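Local coordinates for FBP protein (Leishmania major, PDB 5OEZ) that probably hydrolyses fructose 1,6-bisphosphate to fructose 6-phosphate and phosphate with the help of magnesium, and works as a homotetramer that binds AMP, at residues Q36-K40 with I196-I200; L86-C92 with I104-R110; K224-F229 with C267-N273; G297-G301 with V328-M332. All blocks are in the same frame, centred on the assembly; numbering follows the deposited sequence.

Interaction 1 (Q36-K40 with I196-I200); sequences QTSVK and IGEFI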
loop_
_atom_site.group_PDB
_atom_site.type_symbol
_atom_site.label_atom_id
_atom_site.label_comp_id
_atom_site.label_asym_id
_atom_site.label_seq_id
_atom_site.Cartn_x
_atom_site.Cartn_y
_atom_site.Cartn_z
ATOM N N GLN C 36 11.324 8.742 12.090
ATOM C CA GLN C 36 10.761 7.742 11.187
ATOM C C GLN C 36 9.299 8.032 10.896
ATOM O O GLN C 36 8.881 7.966 9.742
ATOM C CB GLN C 36 10.862 6.353 11.777
ATOM C CG GLN C 36 12.251 5.773 11.753
ATOM C CD GLN C 36 12.253 4.409 12.410
ATOM O OE1 GLN C 36 11.848 3.425 11.797
ATOM N NE2 GLN C 36 12.704 4.345 13.666
ATOM N N THR C 37 8.537 8.359 11.936
ATOM C CA THR C 37 7.127 8.657 11.761
ATOM C C THR C 37 6.937 9.848 10.853
ATOM O O THR C 37 6.057 9.832 9.958
ATOM C CB THR C 37 6.418 8.906 13.114
ATOM O OG1 THR C 37 6.591 7.761 13.943
ATOM C CG2 THR C 37 4.930 9.118 12.913
ATOM N N SER C 38 7.758 10.882 11.074
ATOM C CA SER C 38 7.694 12.117 10.267
ATOM C C SER C 38 7.954 11.819 8.801
ATOM O O SER C 38 7.252 12.315 7.918
ATOM C CB SER C 38 8.713 13.150 10.762
ATOM O OG SER C 38 8.504 13.459 12.127
ATOM N N VAL C 39 8.973 11.003 8.562
ATOM C CA VAL C 39 9.370 10.644 7.203
ATOM C C VAL C 39 8.248 9.896 6.483
ATOM O O VAL C 39 7.988 10.163 5.307
ATOM C CB VAL C 39 10.703 9.872 7.194
ATOM C CG1 VAL C 39 11.026 9.305 5.817
ATOM C CG2 VAL C 39 11.843 10.813 7.598
ATOM N N LYS C 40 7.578 9.000 7.195
ATOM C CA LYS C 40 6.497 8.219 6.597
ATOM C C LYS C 40 5.285 9.065 6.272
ATOM O O LYS C 40 4.622 8.837 5.259
ATOM C CB LYS C 40 6.117 7.055 7.503
ATOM C CG LYS C 40 7.213 6.016 7.544
ATOM C CD LYS C 40 6.866 4.772 8.326
ATOM C CE LYS C 40 6.699 5.050 9.801
ATOM N NZ LYS C 40 6.011 3.879 10.402
ATOM N N ILE C 196 4.966 -3.131 5.667
ATOM C CA ILE C 196 4.961 -3.153 7.139
ATOM C C ILE C 196 5.214 -1.800 7.799
ATOM O O ILE C 196 5.228 -1.712 9.019
ATOM C CB ILE C 196 5.941 -4.223 7.695
ATOM C CG1 ILE C 196 7.389 -3.969 7.251
ATOM C CG2 ILE C 196 5.481 -5.608 7.257
ATOM C CD1 ILE C 196 8.395 -4.995 7.731
ATOM N N GLY C 197 5.392 -0.746 7.005
ATOM C CA GLY C 197 5.703 0.581 7.518
ATOM C C GLY C 197 6.893 0.633 8.454
ATOM O O GLY C 197 6.817 1.212 9.532
ATOM N N GLU C 198 7.980 -0.007 8.056
ATOM C CA GLU C 198 9.215 0.000 8.836
ATOM C C GLU C 198 10.364 0.223 7.866
ATOM O O GLU C 198 10.330 -0.230 6.726
ATOM C CB GLU C 198 9.423 -1.325 9.574
ATOM C CG GLU C 198 8.368 -1.670 10.629
ATOM C CD GLU C 198 8.527 -0.940 11.961
ATOM O OE1 GLU C 198 9.595 -0.343 12.216
ATOM O OE2 GLU C 198 7.570 -0.989 12.773
ATOM N N PHE C 199 11.390 0.897 8.358
ATOM C CA PHE C 199 12.649 1.020 7.663
ATOM C C PHE C 199 13.483 -0.217 7.941
ATOM O O PHE C 199 13.647 -0.598 9.089
ATOM C CB PHE C 199 13.355 2.301 8.115
ATOM C CG PHE C 199 12.742 3.529 7.531
ATOM C CD1 PHE C 199 13.089 3.933 6.246
ATOM C CD2 PHE C 199 11.783 4.237 8.221
ATOM C CE1 PHE C 199 12.513 5.045 5.670
ATOM C CE2 PHE C 199 11.184 5.340 7.646
ATOM C CZ PHE C 199 11.549 5.743 6.374
ATOM N N ILE C 200 13.979 -0.831 6.872
ATOM C CA ILE C 200 14.694 -2.093 6.895
ATOM C C ILE C 200 16.117 -1.773 6.476
ATOM O O ILE C 200 16.330 -0.931 5.608
ATOM C CB ILE C 200 14.059 -3.078 5.873
ATOM C CG1 ILE C 200 12.597 -3.376 6.238
ATOM C CG2 ILE C 200 14.843 -4.376 5.760
ATOM C CD1 ILE C 200 12.368 -3.865 7.664
#
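Phe199 and Lys40 carry a buried helix-on-sheet contact at the edge of the N-terminal domain. Phe199 sits on strand 198-203, an outermost strand of the eight-stranded sheet within this chain. Lys40 sits on helix 27-47, which crosses that strand nearly at a right angle, 102° between the short segment axes. The Phe199 ring reaches toward the helix and lies among three of its side chains. CG1 of Val39 approaches Phe199 CZ obliquely at 3.6 Å. It is placed there because it stands anti to the backbone N. Gln36 slides past the ring in the opposite sense and brings OE1 to its edge, 3.7 Å from Phe199 CD2. The amide and ring planes are 64° apart. Gln36 NE2 donates to Thr13 OG1, which helps to orient the amide.

Lys40 slides past the ring obliquely, its CG 4.0 Å from Phe199 CE2. A bend at chi3, -66°, then turns the chain and brings Lys40 NZ to Gly197 O, a 2.9 Å hydrogen bond. This donor is tilted from the carbonyl plane. The same ammonium reaches into the second subunit, where it pairs with Glu198 OE2 and Ile196 O of that neighbouring chain. Three acceptors from two chains therefore hold one buried charge. The arrangement is that of a helix packed on the rim of a sheet at a subunit interface.

Interaction 2 (L86-C92 with I104-R110); sequences LSSTSVC and IAESGRR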
loop_
_atom_site.group_PDB
_atom_site.type_symbol
_atom_site.label_atom_id
_atom_site.label_comp_id
_atom_site.label_asym_id
_atom_site.label_seq_id
_atom_site.Cartn_x
_atom_site.Cartn_y
_atom_site.Cartn_z
ATOM N N LEU C 86 8.542 17.216 19.112
ATOM C CA LEU C 86 8.190 17.827 20.397
ATOM C C LEU C 86 7.503 16.845 21.350
ATOM O O LEU C 86 7.732 16.908 22.551
ATOM C CB LEU C 86 7.341 19.092 20.198
ATOM C CG LEU C 86 8.081 20.296 19.579
ATOM C CD1 LEU C 86 7.101 21.415 19.224
ATOM C CD2 LEU C 86 9.189 20.827 20.487
ATOM N N SER C 87 6.692 15.932 20.816
ATOM C CA SER C 87 6.012 14.937 21.647
ATOM C C SER C 87 6.888 13.737 21.993
ATOM O O SER C 87 6.478 12.900 22.783
ATOM C CB SER C 87 4.693 14.474 20.991
ATOM O OG SER C 87 4.921 13.583 19.898
ATOM N N SER C 88 8.073 13.623 21.402
ATOM C CA SER C 88 8.956 12.490 21.692
ATOM C C SER C 88 9.486 12.440 23.137
ATOM O O SER C 88 9.879 11.362 23.592
ATOM C CB SER C 88 10.144 12.462 20.715
ATOM O OG SER C 88 11.049 13.549 20.917
ATOM N N THR C 89 9.517 13.596 23.817
ATOM C CA THR C 89 10.215 13.822 25.089
ATOM C C THR C 89 11.746 13.850 24.978
ATOM O O THR C 89 12.435 13.958 25.990
ATOM C CB THR C 89 9.827 12.818 26.215
ATOM O OG1 THR C 89 10.466 11.549 25.991
ATOM C CG2 THR C 89 8.306 12.659 26.327
ATOM N N SER C 90 12.283 13.799 23.770
ATOM C CA SER C 90 13.734 13.703 23.572
ATOM C C SER C 90 14.436 15.032 23.277
ATOM O O SER C 90 15.660 15.096 23.363
ATOM C CB SER C 90 14.040 12.708 22.440
ATOM O OG SER C 90 13.804 11.391 22.897
ATOM N N VAL C 91 13.695 16.064 22.881
ATOM C CA VAL C 91 14.329 17.289 22.380
ATOM C C VAL C 91 14.228 18.423 23.387
ATOM O O VAL C 91 13.201 18.603 24.045
ATOM C CB VAL C 91 13.791 17.731 20.997
ATOM C CG1 VAL C 91 13.639 16.535 20.071
ATOM C CG2 VAL C 91 12.482 18.485 21.109
ATOM N N CYS C 92 15.321 19.159 23.510
ATOM C CA CYS C 92 15.363 20.419 24.244
ATOM C C CYS C 92 14.966 21.582 23.329
ATOM O O CYS C 92 14.108 22.406 23.671
ATOM C CB CYS C 92 16.793 20.645 24.743
ATOM S SG CYS C 92 16.922 22.108 25.768
ATOM N N ILE C 104 11.699 26.091 21.844
ATOM C CA ILE C 104 12.107 25.427 23.074
ATOM C C ILE C 104 10.948 24.519 23.471
ATOM O O ILE C 104 9.798 24.966 23.520
ATOM C CB ILE C 104 12.427 26.449 24.196
ATOM C CG1 ILE C 104 13.778 27.146 23.948
ATOM C CG2 ILE C 104 12.555 25.762 25.545
ATOM C CD1 ILE C 104 13.957 27.836 22.617
ATOM N N ALA C 105 11.244 23.249 23.731
ATOM C CA ALA C 105 10.235 22.320 24.234
ATOM C C ALA C 105 9.763 22.763 25.612
ATOM O O ALA C 105 10.538 23.341 26.374
ATOM C CB ALA C 105 10.799 20.914 24.300
ATOM N N GLU C 106 8.499 22.491 25.935
ATOM C CA GLU C 106 7.942 22.825 27.269
ATOM C C GLU C 106 8.539 21.929 28.338
ATOM O O GLU C 106 8.817 20.753 28.073
ATOM C CB GLU C 106 6.429 22.663 27.287
ATOM C CG GLU C 106 5.708 23.710 26.493
ATOM C CD GLU C 106 4.438 23.222 25.825
ATOM O OE1 GLU C 106 3.999 22.071 26.072
ATOM O OE2 GLU C 106 3.874 24.015 25.049
ATOM N N SER C 107 8.728 22.492 29.531
ATOM C CA SER C 107 9.492 21.833 30.623
ATOM C C SER C 107 9.121 20.386 30.980
ATOM O O SER C 107 10.020 19.573 31.200
ATOM C CB SER C 107 9.538 22.700 31.876
ATOM O OG SER C 107 8.246 22.959 32.375
ATOM N N GLY C 108 7.824 20.071 31.007
ATOM C CA GLY C 108 7.342 18.710 31.307
ATOM C C GLY C 108 7.840 17.591 30.396
ATOM O O GLY C 108 8.004 16.460 30.838
ATOM N N ARG C 109 8.101 17.908 29.130
ATOM C CA ARG C 109 8.542 16.918 28.141
ATOM C C ARG C 109 9.832 17.372 27.438
ATOM O O ARG C 109 9.977 17.215 26.222
ATOM C CB ARG C 109 7.410 16.648 27.130
ATOM C CG ARG C 109 6.843 17.898 26.476
ATOM C CD ARG C 109 5.849 17.601 25.365
ATOM N NE ARG C 109 5.583 18.807 24.576
ATOM C CZ ARG C 109 4.863 18.866 23.453
ATOM N NH1 ARG C 109 4.298 17.777 22.933
ATOM N NH2 ARG C 109 4.707 20.037 22.838
ATOM N N ARG C 110 10.772 17.907 28.220
ATOM C CA ARG C 110 12.033 18.463 27.697
ATOM C C ARG C 110 13.192 17.459 27.812
ATOM O O ARG C 110 13.581 17.095 28.910
ATOM C CB ARG C 110 12.370 19.757 28.456
ATOM C CG ARG C 110 13.596 20.512 27.951
ATOM C CD ARG C 110 13.779 21.827 28.689
ATOM N NE ARG C 110 12.726 22.790 28.363
ATOM C CZ ARG C 110 12.454 23.911 29.045
ATOM N NH1 ARG C 110 13.154 24.257 30.129
ATOM N NH2 ARG C 110 11.454 24.695 28.640
#
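Ala105 and Cys92 hold the tight part of this contact, where the loop after strand 103-104 returns to the start of strand 91-96. Ala105 N donates to Cys92 O at 3.0 Å, and the N-H points almost straight at the oxygen, 168°. The methyl of Ala105 points at the other segment and packs into the same corner. Its CB lies 3.3 Å from Val91 O and 4.1 Å from Leu86 CD2. The backbones also close up at Thr89, whose CA makes a CA-H...O contact with Arg109 O at 3.6 Å. Arg110 braces the loop from within. Its NE and NH2 both grip Ala105 O side-on, and that oxygen lies in the guanidinium plane. Arg110 NH2 lies 2.8 Å from Ala105 O.

The looser side belongs to the Arg109 side chain, which is partly exposed. Its CG lies between the backbone N and the carbonyl carbon, chi1 53°, and the chain then extends alongside the helix end. There Leu86 O stands over one face of the guanidinium, off centre, 3.5 Å from Arg109 NE. Arg109 NH1 meets Ser87 CA at 3.6 Å. The charge link to Glu106 is long and out of plane. Ser87 OG turns instead to Gln14 of the second subunit.

One N-H bond thus ties the loop across, and two from Arg110 hold the loop itself. At Arg109, attraction to a carbonyl oxygen would probably leave the group some freedom.

Interaction 3 (K224-F229 with C267-N273); sequences KWEPWF and CYPKDAN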
loop_
_atom_site.group_PDB
_atom_site.type_symbol
_atom_site.label_atom_id
_atom_site.label_comp_id
_atom_site.label_asym_id
_atom_site.label_seq_id
_atom_site.Cartn_x
_atom_site.Cartn_y
_atom_site.Cartn_z
ATOM N N LYS C 224 29.194 33.256 -13.158
ATOM C CA LYS C 224 29.212 33.819 -11.822
ATOM C C LYS C 224 30.280 33.183 -10.926
ATOM O O LYS C 224 30.500 33.660 -9.812
ATOM C CB LYS C 224 27.843 33.610 -11.168
ATOM C CG LYS C 224 26.707 34.424 -11.797
ATOM C CD LYS C 224 25.283 33.972 -11.368
ATOM C CE LYS C 224 24.504 33.172 -12.392
ATOM N NZ LYS C 224 23.045 33.101 -12.096
ATOM N N TRP C 225 30.944 32.131 -11.401
ATOM C CA TRP C 225 31.925 31.418 -10.595
ATOM C C TRP C 225 33.274 32.110 -10.504
ATOM O O TRP C 225 33.615 32.921 -11.349
ATOM C CB TRP C 225 32.182 30.036 -11.180
ATOM C CG TRP C 225 31.047 29.099 -11.110
ATOM C CD1 TRP C 225 29.978 29.148 -10.261
ATOM C CD2 TRP C 225 30.880 27.925 -11.902
ATOM N NE1 TRP C 225 29.146 28.086 -10.497
ATOM C CE2 TRP C 225 29.678 27.320 -11.498
ATOM C CE3 TRP C 225 31.622 27.336 -12.935
ATOM C CZ2 TRP C 225 29.210 26.151 -12.068
ATOM C CZ3 TRP C 225 31.153 26.174 -13.500
ATOM C CH2 TRP C 225 29.960 25.591 -13.066
ATOM N N GLU C 226 34.044 31.728 -9.491
ATOM C CA GLU C 226 35.421 32.167 -9.317
ATOM C C GLU C 226 36.280 31.527 -10.398
ATOM O O GLU C 226 36.013 30.386 -10.788
ATOM C CB GLU C 226 35.953 31.760 -7.932
ATOM C CG GLU C 226 35.323 32.546 -6.794
ATOM C CD GLU C 226 35.927 32.200 -5.445
ATOM O OE1 GLU C 226 35.641 31.101 -4.913
ATOM O OE2 GLU C 226 36.674 33.039 -4.899
ATOM N N PRO C 227 37.308 32.239 -10.883
ATOM C CA PRO C 227 38.135 31.680 -11.969
ATOM C C PRO C 227 38.741 30.299 -11.695
ATOM O O PRO C 227 38.745 29.466 -12.585
ATOM C CB PRO C 227 39.231 32.736 -12.151
ATOM C CG PRO C 227 38.567 34.019 -11.767
ATOM C CD PRO C 227 37.557 33.686 -10.694
ATOM N N TRP C 228 39.233 30.053 -10.489
ATOM C CA TRP C 228 39.819 28.756 -10.196
ATOM C C TRP C 228 38.826 27.593 -10.403
ATOM O O TRP C 228 39.215 26.527 -10.855
ATOM C CB TRP C 228 40.421 28.711 -8.802
ATOM C CG TRP C 228 39.440 28.653 -7.647
ATOM C CD1 TRP C 228 39.038 29.690 -6.867
ATOM C CD2 TRP C 228 38.785 27.480 -7.125
ATOM N NE1 TRP C 228 38.166 29.244 -5.898
ATOM C CE2 TRP C 228 37.988 27.894 -6.042
ATOM C CE3 TRP C 228 38.792 26.124 -7.477
ATOM C CZ2 TRP C 228 37.210 26.995 -5.292
ATOM C CZ3 TRP C 228 38.032 25.245 -6.746
ATOM C CH2 TRP C 228 37.247 25.681 -5.663
ATOM N N PHE C 229 37.550 27.820 -10.098
ATOM C CA PHE C 229 36.536 26.797 -10.261
ATOM C C PHE C 229 36.122 26.605 -11.723
ATOM O O PHE C 229 35.794 25.489 -12.133
ATOM C CB PHE C 229 35.311 27.070 -9.379
ATOM C CG PHE C 229 34.383 25.884 -9.261
ATOM C CD1 PHE C 229 34.650 24.864 -8.347
ATOM C CD2 PHE C 229 33.275 25.773 -10.082
ATOM C CE1 PHE C 229 33.800 23.761 -8.243
ATOM C CE2 PHE C 229 32.441 24.667 -9.996
ATOM C CZ PHE C 229 32.699 23.662 -9.065
ATOM N N CYS C 267 29.144 19.853 -5.910
ATOM C CA CYS C 267 29.610 21.231 -5.630
ATOM C C CYS C 267 28.489 22.261 -5.670
ATOM O O CYS C 267 27.657 22.251 -6.570
ATOM C CB CYS C 267 30.655 21.661 -6.638
ATOM S SG CYS C 267 32.094 20.625 -6.740
ATOM N N TYR C 268 28.450 23.098 -4.639
ATOM C CA TYR C 268 27.797 24.402 -4.711
ATOM C C TYR C 268 28.881 25.424 -4.428
ATOM O O TYR C 268 29.089 25.803 -3.270
ATOM C CB TYR C 268 26.682 24.590 -3.719
ATOM C CG TYR C 268 25.333 24.003 -4.067
ATOM C CD1 TYR C 268 24.575 24.491 -5.132
ATOM C CD2 TYR C 268 24.775 22.998 -3.279
ATOM C CE1 TYR C 268 23.321 23.949 -5.435
ATOM C CE2 TYR C 268 23.520 22.470 -3.560
ATOM C CZ TYR C 268 22.798 22.940 -4.643
ATOM O OH TYR C 268 21.562 22.405 -4.924
ATOM N N PRO C 269 29.572 25.853 -5.482
ATOM C CA PRO C 269 30.702 26.741 -5.317
ATOM C C PRO C 269 30.262 28.142 -5.016
ATOM O O PRO C 269 29.098 28.476 -5.179
ATOM C CB PRO C 269 31.359 26.723 -6.695
ATOM C CG PRO C 269 30.221 26.560 -7.629
ATOM C CD PRO C 269 29.224 25.673 -6.908
ATOM N N LYS C 270 31.208 28.951 -4.560
ATOM C CA LYS C 270 30.965 30.362 -4.342
ATOM C C LYS C 270 30.667 31.007 -5.705
ATOM O O LYS C 270 31.281 30.679 -6.712
ATOM C CB LYS C 270 32.200 30.990 -3.700
ATOM C CG LYS C 270 31.973 32.335 -3.025
ATOM C CD LYS C 270 33.232 33.148 -2.714
ATOM C CE LYS C 270 34.353 32.373 -2.038
ATOM N NZ LYS C 270 34.079 32.079 -0.608
ATOM N N ASP C 271 29.710 31.905 -5.730
ATOM C CA ASP C 271 29.427 32.658 -6.932
ATOM C C ASP C 271 29.070 34.089 -6.554
ATOM O O ASP C 271 28.613 34.359 -5.432
ATOM C CB ASP C 271 28.426 31.981 -7.902
ATOM C CG ASP C 271 27.011 32.062 -7.492
ATOM O OD1 ASP C 271 26.490 33.150 -7.208
ATOM O OD2 ASP C 271 26.385 31.015 -7.621
ATOM N N ALA C 272 29.292 34.987 -7.507
ATOM C CA ALA C 272 29.097 36.429 -7.307
ATOM C C ALA C 272 27.708 36.845 -6.778
ATOM O O ALA C 272 27.598 37.810 -6.030
ATOM C CB ALA C 272 29.420 37.159 -8.592
ATOM N N ASN C 273 26.652 36.125 -7.147
ATOM C CA ASN C 273 25.319 36.416 -6.568
ATOM C C ASN C 273 25.191 36.196 -5.063
ATOM O O ASN C 273 24.443 36.927 -4.391
ATOM C CB ASN C 273 24.222 35.516 -7.111
ATOM C CG ASN C 273 23.682 35.953 -8.431
ATOM O OD1 ASN C 273 23.157 35.141 -9.194
ATOM N ND2 ASN C 273 23.793 37.231 -8.718
#
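Phe229 and Pro269 meet where helix 227-238 starts beside the end of strand 265-268, a strand of the mixed sheet of the C-terminal domain. Phe229 has CG anti to the backbone N, chi1 -166°, which sends the ring toward the strand end. Pro269 CB then sits over the ring centre, 3.8 Å from the Phe229 centroid and 3° off the normal. This is a CH-pi contact. Cys267 SG lies at the edge of the same ring, 5.0 Å from its centroid, as a sulfur-aromatic contact.

Pro269 CG is shared. It touches Phe229 and also lies over a face of the Trp225 indole, 3.4 Å from Trp225 NE1. Asp271 CB lies in the plane at the indole edge. Glu226, at the N-cap position, extends beyond CG and crosses Lys270, with Glu226 OE1 3.4 Å from Lys270 CE. The charged ends stay apart. Lys270 bends at chi3 and chi4, and its NZ bonds to Ser302.

Tyr268, next to Cys267 on the strand, has its side chain set off away from this packing and belongs to the fructose 6-phosphate site. Beyond the aromatic cluster one backbone bond joins the segments: Ala272 N donates to Lys224 O at 2.9 Å, with an N-H...O angle of 163°.

Interaction 4 (G297-G301 with V328-M332); sequences GKAVG and VDLCM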
loop_
_atom_site.group_PDB
_atom_site.type_symbol
_atom_site.label_atom_id
_atom_site.label_comp_id
_atom_site.label_asym_id
_atom_site.label_seq_id
_atom_site.Cartn_x
_atom_site.Cartn_y
_atom_site.Cartn_z
ATOM N N GLY C 297 34.522 9.953 2.723
ATOM C CA GLY C 297 34.742 11.043 1.760
ATOM C C GLY C 297 35.313 12.296 2.420
ATOM O O GLY C 297 35.709 12.257 3.580
ATOM N N LYS C 298 35.318 13.402 1.674
ATOM C CA LYS C 298 35.698 14.717 2.202
ATOM C C LYS C 298 34.571 15.676 1.983
ATOM O O LYS C 298 33.809 15.557 1.011
ATOM C CB LYS C 298 36.939 15.267 1.529
ATOM C CG LYS C 298 38.219 14.577 1.944
ATOM C CD LYS C 298 39.443 15.383 1.535
ATOM C CE LYS C 298 40.694 14.707 2.076
ATOM N NZ LYS C 298 41.915 15.511 1.824
ATOM N N ALA C 299 34.483 16.632 2.900
ATOM C CA ALA C 299 33.450 17.644 2.883
ATOM C C ALA C 299 34.065 18.982 3.303
ATOM O O ALA C 299 34.258 19.232 4.498
ATOM C CB ALA C 299 32.334 17.247 3.824
ATOM N N VAL C 300 34.365 19.834 2.323
ATOM C CA VAL C 300 35.024 21.125 2.611
ATOM C C VAL C 300 34.220 22.328 2.148
ATOM O O VAL C 300 33.349 22.222 1.273
ATOM C CB VAL C 300 36.458 21.175 2.063
ATOM C CG1 VAL C 300 37.291 20.071 2.718
ATOM C CG2 VAL C 300 36.494 21.048 0.545
ATOM N N GLY C 301 34.500 23.464 2.781
ATOM C CA GLY C 301 33.880 24.747 2.449
ATOM C C GLY C 301 34.896 25.645 1.788
ATOM O O GLY C 301 35.770 25.156 1.091
ATOM N N VAL C 328 37.630 15.488 -4.454
ATOM C CA VAL C 328 37.690 16.741 -3.681
ATOM C C VAL C 328 39.120 17.298 -3.615
ATOM O O VAL C 328 39.289 18.506 -3.680
ATOM C CB VAL C 328 37.102 16.596 -2.266
ATOM C CG1 VAL C 328 37.283 17.871 -1.450
ATOM C CG2 VAL C 328 35.631 16.272 -2.362
ATOM N N ASP C 329 40.136 16.430 -3.495
ATOM C CA ASP C 329 41.568 16.872 -3.537
ATOM C C ASP C 329 41.936 17.529 -4.877
ATOM O O ASP C 329 42.619 18.532 -4.882
ATOM C CB ASP C 329 42.553 15.719 -3.280
ATOM C CG ASP C 329 42.498 15.179 -1.839
ATOM O OD1 ASP C 329 41.973 15.866 -0.936
ATOM O OD2 ASP C 329 42.957 14.034 -1.619
ATOM N N LEU C 330 41.454 16.974 -5.996
ATOM C CA LEU C 330 41.732 17.542 -7.311
ATOM C C LEU C 330 41.104 18.932 -7.431
ATOM O O LEU C 330 41.739 19.849 -7.921
ATOM C CB LEU C 330 41.227 16.621 -8.431
ATOM C CG LEU C 330 41.394 17.112 -9.878
ATOM C CD1 LEU C 330 42.860 17.180 -10.224
ATOM C CD2 LEU C 330 40.654 16.227 -10.875
ATOM N N CYS C 331 39.872 19.064 -6.945
ATOM C CA CYS C 331 39.153 20.333 -6.911
ATOM C C CYS C 331 39.901 21.377 -6.083
ATOM O O CYS C 331 40.112 22.494 -6.524
ATOM C CB CYS C 331 37.742 20.111 -6.347
ATOM S SG CYS C 331 36.668 21.554 -6.254
ATOM N N MET C 332 40.337 20.996 -4.889
ATOM C CA MET C 332 41.082 21.908 -4.028
ATOM C C MET C 332 42.448 22.284 -4.592
ATOM O O MET C 332 42.977 23.343 -4.256
ATOM C CB MET C 332 41.218 21.334 -2.608
ATOM C CG MET C 332 39.920 21.326 -1.811
ATOM S SD MET C 332 39.059 22.926 -1.712
ATOM C CE MET C 332 37.747 22.722 -2.917
#
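Lys298 and Asp329 form a salt bridge on the partly exposed side of the contact between strand 298-300 and helix 325-338. Lys298 has an extended chain beyond CG and meets Asp329 at about a right angle. Lys298 NZ donates to Asp329 OD1 at 2.8 Å. OD1 receives it on its syn lone pair, the side of the other carboxylate oxygen. Asp329 OD2 is farther off, 3.9 Å from Lys298 NZ, so one oxygen takes the bond. Both residues are partly exposed, and solvent would probably weaken the attraction.

Several backbone groups have partners. Met332 N donates to Val328 O at 3.0 Å, as in a regular helix turn. On the strand, Lys298 and Val300 form backbone bonds with Gly323 and Tyr321 of the neighbouring strand 317-323, and Ala299 with Ile306.

What remains between the segments is apolar. Val300 CG2 points tip to tip at Val328 CG1, 3.8 Å away. Val300 CG2 also meets Met332 SD at 3.9 Å. With chi1 near 175°, Val328 turns CG1 away from its own N and out to Val300, and CG1 also touches Lys298 CB. Tyr321 packs beside Val300 and Met332. The result is a helix laid on one face of a mixed sheet, its strand and helix segments running 32° apart, in the C-terminal domain of an FBPase.

From the N terminus, helix 27-47 opens interaction 1, which closes only at strand 198-203 and so spans most of the N-terminal domain. Interaction 2 is nested inside that loop. It closes a shorter loop that holds strands 91-96 and 103-104, between the end of helix 72-87 and the residues before strand 113-121. Both reach the same sheet and touch the second subunit. Interactions 3 and 4 follow in series in the C-terminal domain, on the opposite side of the chain's centre. Interaction 3 closes at 267-273 before interaction 4 opens. These two touch each other: Trp228 CZ3 lies 3.5 Å from Cys331 O, so helices 227-238 and 325-338 pack together on one sheet.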